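Local atomic coordinates of UPF0230 protein TM1468 (Thermotoga maritima, PDB entry 1VPV), a protein that binds long-chain fatty acids such as palmitate and may take part in lipid transport or fatty acid metabolism. Residues 23-27 with 28-32. Numbering follows the deposited sequence.
Sequences ADVPF and SWMEK
Pro26 sets the CB-CG-CD edge of its ring over one face of the Trp29 indole, three residues further on, where the loop after strand 15-20 turns into the short helix 29-32. From CB outward, most of the tryptophan side chain meets the proline. Its CB rests near Pro26 O and, more loosely, near Val25 CG2 at 4.3 Å. With CG anti to its own carbonyl carbon (chi1 -72°), the indole swings back over the proline. CG, CD1 and, a little further off, NE1 of the five-membered ring meet Pro26 CB, which stands 4.0 Å from that ring's centroid and only 9° off its normal, a CH-pi contact. At the ring fusion, CD2 and CE2 both face Pro26 CG, which is 3.8 Å from CD2, and CE3, on the six-membered ring, takes Pro26 CD. Replacing Trp29 with an alanine is likely to leave the Pro26 ring without this aromatic cover and open a gap beside it.

The backbone closes the same turn: Trp29 N donates to Pro26 O at 3.2 Å, and Met30 N to Phe27 O at 3.3 Å. Met30, a selenomethionine, runs alongside Phe27. Its CG packs on Val25 CG1 at 4.0 Å, and a bend at chi3 (-72°) brings CE to the Phe27 ring edge, 4.2 Å from CD1.

A bound palmitic acid lies about 10 Å from the side chain of Pro26, too far for that proline to touch it. In this DegV fold the turn bridges two sheets: strand 15-20 leads into it from one, while Ile245 of strand 241-248 and Ile272 of strand 267-275, in the other, pack against both Pro26 and Trp29, joined by Pro138 of helix 138-149.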
loop_
_atom_site.group_PDB
_atom_site.type_symbol
_atom_site.label_atom_id
_atom_site.label_comp_id
_atom_site.label_asym_id
_atom_site.label_seq_id
_atom_site.Cartn_x
_atom_site.Cartn_y
_atom_site.Cartn_z
ATOM N N ALA A 23 2.483 1.473 -2.865
ATOM C CA ALA A 23 1.657 0.267 -2.883
ATOM C C ALA A 23 2.340 -0.986 -2.316
ATOM O O ALA A 23 1.646 -1.972 -2.006
ATOM C CB ALA A 23 1.134 -0.034 -4.322
ATOM N N ASP A 24 3.678 -0.957 -2.208
ATOM C CA ASP A 24 4.448 -2.076 -1.657
ATOM C C ASP A 24 3.973 -3.387 -2.296
ATOM O O ASP A 24 3.657 -4.365 -1.604
ATOM C CB ASP A 24 4.280 -2.148 -0.131
ATOM C CG ASP A 24 4.748 -0.890 0.586
ATOM O OD1 ASP A 24 5.633 -0.182 0.052
ATOM O OD2 ASP A 24 4.246 -0.623 1.723
ATOM N N VAL A 25 3.905 -3.385 -3.622
ATOM C CA VAL A 25 3.383 -4.506 -4.393
ATOM C C VAL A 25 4.291 -5.731 -4.274
ATOM O O VAL A 25 5.530 -5.602 -4.376
ATOM C CB VAL A 25 3.166 -4.119 -5.910
ATOM C CG1 VAL A 25 4.494 -3.864 -6.624
ATOM C CG2 VAL A 25 2.343 -5.193 -6.641
ATOM N N PRO A 26 3.702 -6.928 -4.047
ATOM C CA PRO A 26 4.566 -8.127 -3.900
ATOM C C PRO A 26 5.416 -8.328 -5.131
ATOM O O PRO A 26 4.939 -8.086 -6.242
ATOM C CB PRO A 26 3.567 -9.260 -3.707
ATOM C CG PRO A 26 2.308 -8.551 -3.153
ATOM C CD PRO A 26 2.277 -7.255 -3.896
ATOM N N PHE A 27 6.671 -8.728 -4.970
ATOM C CA PHE A 27 7.569 -8.722 -6.140
ATOM C C PHE A 27 7.003 -9.558 -7.274
ATOM O O PHE A 27 7.057 -9.131 -8.423
ATOM C CB PHE A 27 9.014 -9.138 -5.765
ATOM C CG PHE A 27 9.642 -8.202 -4.769
ATOM C CD1 PHE A 27 9.865 -6.869 -5.106
ATOM C CD2 PHE A 27 9.918 -8.613 -3.474
ATOM C CE1 PHE A 27 10.381 -5.967 -4.167
ATOM C CE2 PHE A 27 10.458 -7.721 -2.530
ATOM C CZ PHE A 27 10.681 -6.400 -2.885
ATOM N N SER A 28 6.445 -10.732 -6.956
ATOM C CA SER A 28 6.070 -11.702 -7.986
ATOM C C SER A 28 4.845 -11.276 -8.771
ATOM O O SER A 28 4.630 -11.734 -9.887
ATOM C CB SER A 28 5.840 -13.088 -7.376
ATOM O OG SER A 28 4.997 -13.021 -6.240
ATOM N N TRP A 29 4.030 -10.402 -8.200
ATOM C CA TRP A 29 2.808 -9.978 -8.849
ATOM C C TRP A 29 3.084 -9.044 -9.978
ATOM O O TRP A 29 2.198 -8.797 -10.798
ATOM C CB TRP A 29 1.908 -9.260 -7.886
ATOM C CG TRP A 29 1.276 -10.139 -6.867
ATOM C CD1 TRP A 29 1.667 -11.386 -6.491
ATOM C CD2 TRP A 29 0.153 -9.805 -6.070
ATOM N NE1 TRP A 29 0.843 -11.864 -5.516
ATOM C CE2 TRP A 29 -0.102 -10.913 -5.234
ATOM C CE3 TRP A 29 -0.681 -8.671 -5.993
ATOM C CZ2 TRP A 29 -1.148 -10.933 -4.325
ATOM C CZ3 TRP A 29 -1.723 -8.676 -5.102
ATOM C CH2 TRP A 29 -1.952 -9.807 -4.261
HETATM N N MSE A 30 4.289 -8.499 -10.043
HETATM C CA MSE A 30 4.560 -7.504 -11.085
HETATM C C MSE A 30 4.469 -8.136 -12.464
HETATM O O MSE A 30 3.737 -7.647 -13.333
HETATM C CB MSE A 30 5.909 -6.854 -10.870
HETATM C CG MSE A 30 5.917 -6.036 -9.622
HETATM SE SE MSE A 30 7.450 -4.838 -9.467
HETATM C CE MSE A 30 8.792 -6.196 -9.102
ATOM N N GLU A 31 5.157 -9.263 -12.628
ATOM C CA GLU A 31 5.122 -10.021 -13.863
ATOM C C GLU A 31 3.801 -10.823 -13.985
ATOM O O GLU A 31 3.210 -10.911 -15.044
ATOM C CB GLU A 31 6.347 -10.943 -13.940
ATOM C CG GLU A 31 7.144 -10.793 -15.231
ATOM N N LYS A 32 3.342 -11.383 -12.882
ATOM C CA LYS A 32 2.231 -12.302 -12.886
ATOM C C LYS A 32 0.896 -11.599 -13.255
ATOM O O LYS A 32 0.088 -12.173 -13.985
ATOM C CB LYS A 32 2.164 -12.965 -11.507
ATOM C CG LYS A 32 1.020 -13.933 -11.262
ATOM C CD LYS A 32 1.305 -14.742 -9.977
ATOM C CE LYS A 32 0.038 -15.159 -9.225
ATOM N NZ LYS A 32 -0.910 -15.932 -10.066
#